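PDB 3JQ0: SusD superfamily protein from Bacteroides vulgatus ATCC 8482, which probably binds nutrients such as glycans at the outer membrane, as expected of a SusD-family protein, although its own ligand is unknown. Local coordinates for residues P267-M272 / G350-F355. Residues are numbered along the deposited sequence; the frame is centred on the assembly and turned at random.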
ATOM      1  N   PRO A 267      -9.017  12.415  12.883  1.00  6.96           N
ATOM      2  CA  PRO A 267     -10.115  13.094  13.613  1.00  7.48           C
ATOM      3  C   PRO A 267      -9.892  14.592  13.730  1.00  7.44           C
ATOM      4  O   PRO A 267      -8.769  15.081  13.747  1.00  7.93           O
ATOM      5  CB  PRO A 267     -10.037  12.455  15.009  1.00  8.00           C
ATOM      6  CG  PRO A 267      -8.572  12.060  15.148  1.00  7.55           C
ATOM      7  CD  PRO A 267      -8.236  11.555  13.774  1.00  7.35           C
ATOM      8  N   ALA A 268     -10.990  15.317  13.920  1.00  7.87           N
ATOM      9  CA  ALA A 268     -10.941  16.724  14.275  1.00  7.92           C
ATOM     10  C   ALA A 268     -10.417  16.952  15.694  1.00  7.87           C
ATOM     11  O   ALA A 268     -10.799  16.253  16.628  1.00  8.19           O
ATOM     12  CB  ALA A 268     -12.323  17.360  14.158  1.00 10.15           C
ATOM     13  N   GLN A 269      -9.564  17.960  15.816  1.00  8.49           N
ATOM     14  CA  GLN A 269      -9.034  18.330  17.116  1.00  8.85           C
ATOM     15  C   GLN A 269     -10.151  18.598  18.131  1.00  8.35           C
ATOM     16  O   GLN A 269     -10.049  18.229  19.290  1.00  9.17           O
ATOM     17  CB  GLN A 269      -8.098  19.520  16.967  1.00  8.97           C
ATOM     18  CG  GLN A 269      -7.403  19.936  18.233  1.00 10.15           C
ATOM     19  CD  GLN A 269      -6.324  20.963  17.972  1.00 11.61           C
ATOM     20  OE1 GLN A 269      -6.569  22.004  17.331  1.00 14.78           O
ATOM     21  NE2 GLN A 269      -5.100  20.639  18.355  1.00 13.97           N
ATOM     22  N   ASP A 270     -11.187  19.294  17.710  1.00  8.64           N
ATOM     23  CA  ASP A 270     -12.241  19.640  18.632  1.00 10.67           C
ATOM     24  C   ASP A 270     -12.904  18.389  19.242  1.00  9.47           C
ATOM     25  O   ASP A 270     -13.315  18.409  20.399  1.00 10.33           O
ATOM     26  CB  ASP A 270     -13.301  20.563  18.007  1.00 13.35           C
ATOM     27  CG  ASP A 270     -14.220  19.862  17.056  1.00 21.38           C
ATOM     28  OD1 ASP A 270     -13.721  19.475  16.008  1.00 27.53           O
ATOM     29  OD2 ASP A 270     -15.437  19.618  17.386  1.00 31.63           O
ATOM     30  N   LYS A 271     -13.008  17.310  18.484  1.00  8.81           N
ATOM     31  CA  LYS A 271     -13.566  16.067  19.010  1.00  8.57           C
ATOM     32  C   LYS A 271     -12.597  15.461  20.010  1.00  8.48           C
ATOM     33  O   LYS A 271     -12.988  15.023  21.105  1.00  9.08           O
ATOM     34  CB  LYS A 271     -13.879  15.069  17.886  1.00  8.99           C
ATOM     35  CG  LYS A 271     -14.981  15.519  16.940  1.00 11.03           C
ATOM     36  CD  LYS A 271     -16.338  15.554  17.627  1.00 14.82           C
ATOM     37  CE  LYS A 271     -17.480  15.832  16.647  1.00 16.09           C
ATOM     38  NZ  LYS A 271     -17.308  17.110  16.058  1.00 23.63           N
HETATM   39  N   MSE A 272     -11.313  15.462  19.675  1.00  8.86           N
HETATM   40  CA  MSE A 272     -10.305  14.930  20.573  1.00  8.65           C
HETATM   41  C   MSE A 272     -10.247  15.697  21.893  1.00  8.86           C
HETATM   42  O   MSE A 272     -10.027  15.122  22.941  1.00 10.37           O
HETATM   43  CB  MSE A 272      -8.937  14.953  19.963  1.00  8.76           C
HETATM   44  CG  MSE A 272      -8.752  14.092  18.708  1.00  9.41           C
HETATM   45 SE   MSE A 272      -9.179  12.205  18.952  1.00  8.02          SE
HETATM   46  CE  MSE A 272      -7.735  11.699  20.132  1.00 10.64           C
ATOM     47  N   GLY A 350       4.006  25.012  16.685  1.00 20.87           N
ATOM     48  CA  GLY A 350       2.722  24.561  16.134  1.00 20.87           C
ATOM     49  C   GLY A 350       1.706  24.166  17.173  1.00 20.05           C
ATOM     50  O   GLY A 350       2.055  23.961  18.353  1.00 22.06           O
ATOM     51  N   SER A 351       0.440  24.077  16.765  1.00 17.30           N
ATOM     52  CA  SER A 351      -0.608  23.593  17.632  1.00 18.17           C
ATOM     53  C   SER A 351      -1.231  22.301  17.159  1.00 15.62           C
ATOM     54  O   SER A 351      -2.016  21.705  17.915  1.00 17.32           O
ATOM     55  CB  SER A 351      -1.718  24.614  17.826  1.00 18.52           C
ATOM     56  OG  SER A 351      -2.410  24.899  16.651  1.00 24.62           O
ATOM     57  N   THR A 352      -0.968  21.878  15.910  1.00 12.53           N
ATOM     58  CA  THR A 352      -1.487  20.620  15.409  1.00 10.74           C
ATOM     59  C   THR A 352      -0.360  19.785  14.835  1.00  9.49           C
ATOM     60  O   THR A 352       0.645  20.308  14.350  1.00  9.86           O
ATOM     61  CB  THR A 352      -2.589  20.824  14.410  1.00 10.17           C
ATOM     62  OG1 THR A 352      -2.056  21.401  13.216  1.00 11.86           O
ATOM     63  CG2 THR A 352      -3.782  21.631  14.974  1.00 12.91           C
ATOM     64  N   ARG A 353      -0.575  18.467  14.812  1.00  8.66           N
ATOM     65  CA  ARG A 353       0.391  17.533  14.261  1.00  8.32           C
ATOM     66  C   ARG A 353       0.587  17.771  12.758  1.00  8.35           C
ATOM     67  O   ARG A 353      -0.364  18.079  12.063  1.00  8.95           O
ATOM     68  CB  ARG A 353      -0.104  16.111  14.503  1.00  8.55           C
ATOM     69  CG  ARG A 353       0.955  15.036  14.392  1.00  8.09           C
ATOM     70  CD  ARG A 353       1.941  15.023  15.558  1.00  8.02           C
ATOM     71  NE  ARG A 353       1.326  14.788  16.850  1.00  7.72           N
ATOM     72  CZ  ARG A 353       0.928  13.592  17.301  1.00  8.35           C
ATOM     73  NH1 ARG A 353       1.011  12.501  16.546  1.00  8.39           N
ATOM     74  NH2 ARG A 353       0.365  13.493  18.495  1.00  8.84           N
ATOM     75  N   SER A 354       1.824  17.607  12.318  1.00  7.53           N
ATOM     76  CA  SER A 354       2.166  17.702  10.911  1.00  8.33           C
ATOM     77  C   SER A 354       2.419  16.308  10.350  1.00  7.37           C
ATOM     78  O   SER A 354       3.324  15.597  10.810  1.00  7.69           O
ATOM     79  CB  SER A 354       3.404  18.582  10.740  1.00  8.71           C
ATOM     80  OG  SER A 354       3.127  19.930  11.160  1.00 10.08           O
ATOM     81  N   PHE A 355       1.632  15.915   9.357  1.00  7.39           N
ATOM     82  CA  PHE A 355       1.706  14.565   8.769  1.00  7.05           C
ATOM     83  C   PHE A 355       2.732  14.515   7.664  1.00  6.83           C
ATOM     84  O   PHE A 355       2.411  14.551   6.462  1.00  7.70           O
ATOM     85  CB  PHE A 355       0.292  14.118   8.367  1.00  7.66           C
ATOM     86  CG  PHE A 355      -0.576  13.921   9.573  1.00  7.42           C
ATOM     87  CD1 PHE A 355      -0.454  12.782  10.346  1.00  7.91           C
ATOM     88  CD2 PHE A 355      -1.452  14.893  10.007  1.00  7.92           C
ATOM     89  CE1 PHE A 355      -1.201  12.570  11.482  1.00  8.72           C
ATOM     90  CE2 PHE A 355      -2.260  14.685  11.158  1.00  8.50           C
ATOM     91  CZ  PHE A 355      -2.098  13.525  11.889  1.00  8.54           C
TER
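Q269, in the first turn of helix 269-275, reaches across to S351 and T352 in the long loop between strands 332-339 and 359-363. Its CB leaves the helix toward that loop. CG stands anti to the backbone N (chi1 -176°), and the next torsion keeps the chain stretched, which carries the amide out to the loop. CD of Q269 lies 4.0 Å from CG2 of T352, and OE1 of Q269 comes to 3.7 Å from the same methyl, a van der Waals touch where the two side chains meet at about a right angle. NE2 of Q269 is 3.8 Å from this CG2 as well. Its stronger polar partner is O of A290, in another loop; the longer bond, from NE2 of Q269 to the carbonyl O of S351 (3.3 Å, N-H...O 153°), is the one hydrogen bond of the contact. That acceptor lies close to the amide plane of Q269, but NE2 is tilted 30° out of the carbonyl plane of S351. Together the two bonds restrain the amide's rotation. The backbone N of Q269 is bonded to OD1 of N293, a residue that the side chain of T352 also touches. Just 87 Å² is buried here, at the surface; deeper in, R353 bonds to Q291 and Q343. M272 packs on I338 of strand 332-339, as does P267 just ahead of the helix, which thus sits between that strand and the loop leading to strand 359-363.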